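Local coordinates for protein mannuronan C5-epimerase (PDB 4NK6) that epimerises beta-D-mannuronate residues to alpha-L-guluronate in the growing alginate chain and, within a periplasmic complex, helps protect the polymer from degradation on its way to the outer membrane, at residues 95-98 / 99-103. Numbering follows the deposited sequence.
Sequences VNLQ and DLVKK
Leu-100 packs against two residues that precede it, Val-95 near the end of strand 93-96 and Leu-97 in the first turn of helix 97-103. Its CD2 meets CG1 of Val-95 at 3.8 Å, and its CD1 meets CD1 of Leu-97 at 4.1 Å. Leu-100 crosses both side chains at about a right angle. Leu-97 has its CG trans to the backbone N (chi1 -179°), which carries CD1 toward Leu-100. Ile-53, Ile-88, Ile-90 and Leu-109 also touch Leu-100, so this side of the helix start faces strands 52-57, 86-91 and 109-113. Strand 93-96 is an outermost strand of its parallel sheet, beside 129-133, near one end of the elongated chain and away from His-274, the probable proton acceptor.

The first helical bonds run from Leu-100 N to Asn-96 O and from Val-101 N to Leu-97 O. At the polar edge Asn-96 and Asp-99 form a capping box. Asn-96 OD1 accepts from Asp-99 N at 2.9 Å. The donor N lies almost in line with the amide carbonyl, but the bond bends at the hydrogen. In return Asp-99 OD2 accepts from Asn-96 N at 3.0 Å. That bond is almost straight (173°) and uses the anti side of the carboxylate, tilted out of its plane. The amide and carboxylate planes are 20° apart. Asn-96 ND2 is bonded to Tyr-94 OH, which helps fix the rotation of the amide.

The box thus gives side-chain acceptors to two backbone N-H groups where strand turns into helix. A negative charge on Asp-99 would probably also interact favourably with the helix dipole.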
loop_
_atom_site.group_PDB
_atom_site.type_symbol
_atom_site.label_atom_id
_atom_site.label_comp_id
_atom_site.label_asym_id
_atom_site.label_seq_id
_atom_site.Cartn_x
_atom_site.Cartn_y
_atom_site.Cartn_z
ATOM N N VAL A 95 10.478 22.336 -9.083
ATOM C CA VAL A 95 11.720 21.792 -9.618
ATOM C C VAL A 95 11.432 20.435 -10.256
ATOM O O VAL A 95 10.821 19.574 -9.625
ATOM C CB VAL A 95 12.780 21.600 -8.497
ATOM C CG1 VAL A 95 13.968 20.784 -9.003
ATOM C CG2 VAL A 95 13.240 22.940 -7.952
ATOM N N ASN A 96 11.847 20.247 -11.508
ATOM C CA ASN A 96 11.764 18.924 -12.130
ATOM C C ASN A 96 13.115 18.193 -12.110
ATOM O O ASN A 96 14.132 18.780 -11.749
ATOM C CB ASN A 96 11.120 18.982 -13.535
ATOM C CG ASN A 96 11.898 19.841 -14.523
ATOM O OD1 ASN A 96 13.125 19.747 -14.620
ATOM N ND2 ASN A 96 11.177 20.675 -15.281
ATOM N N LEU A 97 13.125 16.911 -12.464
ATOM C CA LEU A 97 14.362 16.129 -12.387
ATOM C C LEU A 97 15.458 16.693 -13.303
ATOM O O LEU A 97 16.644 16.665 -12.955
ATOM C CB LEU A 97 14.102 14.652 -12.691
ATOM C CG LEU A 97 15.302 13.695 -12.637
ATOM C CD1 LEU A 97 16.037 13.785 -11.302
ATOM C CD2 LEU A 97 14.838 12.271 -12.877
ATOM N N GLN A 98 15.059 17.227 -14.460
ATOM C CA GLN A 98 16.021 17.827 -15.374
ATOM C C GLN A 98 16.680 19.057 -14.748
ATOM O O GLN A 98 17.863 19.316 -14.989
ATOM C CB GLN A 98 15.394 18.156 -16.742
ATOM C CG GLN A 98 15.246 16.941 -17.664
ATOM C CD GLN A 98 14.366 15.860 -17.052
ATOM O OE1 GLN A 98 13.308 16.159 -16.502
ATOM N NE2 GLN A 98 14.809 14.602 -17.122
ATOM N N ASP A 99 15.922 19.801 -13.940
ATOM C CA ASP A 99 16.469 20.970 -13.246
ATOM C C ASP A 99 17.524 20.539 -12.220
ATOM O O ASP A 99 18.579 21.162 -12.098
ATOM C CB ASP A 99 15.362 21.774 -12.550
ATOM C CG ASP A 99 14.354 22.377 -13.525
ATOM O OD1 ASP A 99 14.750 22.818 -14.627
ATOM O OD2 ASP A 99 13.152 22.413 -13.178
ATOM N N LEU A 100 17.236 19.469 -11.482
ATOM C CA LEU A 100 18.180 18.939 -10.496
ATOM C C LEU A 100 19.503 18.536 -11.132
ATOM O O LEU A 100 20.574 18.798 -10.581
ATOM C CB LEU A 100 17.595 17.707 -9.798
ATOM C CG LEU A 100 16.507 17.866 -8.744
ATOM C CD1 LEU A 100 16.146 16.489 -8.177
ATOM C CD2 LEU A 100 16.952 18.813 -7.641
ATOM N N VAL A 101 19.423 17.872 -12.281
ATOM C CA VAL A 101 20.617 17.370 -12.954
ATOM C C VAL A 101 21.543 18.524 -13.341
ATOM O O VAL A 101 22.764 18.435 -13.194
ATOM C CB VAL A 101 20.256 16.519 -14.189
ATOM C CG1 VAL A 101 21.507 16.115 -14.949
ATOM C CG2 VAL A 101 19.461 15.280 -13.766
ATOM N N LYS A 102 20.951 19.621 -13.806
ATOM C CA LYS A 102 21.719 20.804 -14.162
ATOM C C LYS A 102 22.423 21.415 -12.948
ATOM O O LYS A 102 23.541 21.914 -13.061
ATOM C CB LYS A 102 20.821 21.856 -14.832
ATOM C CG LYS A 102 20.307 21.470 -16.215
ATOM C CD LYS A 102 19.427 22.571 -16.829
ATOM C CE LYS A 102 18.630 22.062 -18.033
ATOM N NZ LYS A 102 17.879 23.149 -18.761
ATOM N N LYS A 103 21.772 21.367 -11.791
ATOM C CA LYS A 103 22.245 22.103 -10.618
ATOM C C LYS A 103 23.081 21.258 -9.642
ATOM O O LYS A 103 23.980 21.773 -8.986
ATOM C CB LYS A 103 21.057 22.744 -9.886
ATOM C CG LYS A 103 21.445 23.731 -8.792
ATOM C CD LYS A 103 22.046 25.004 -9.379
#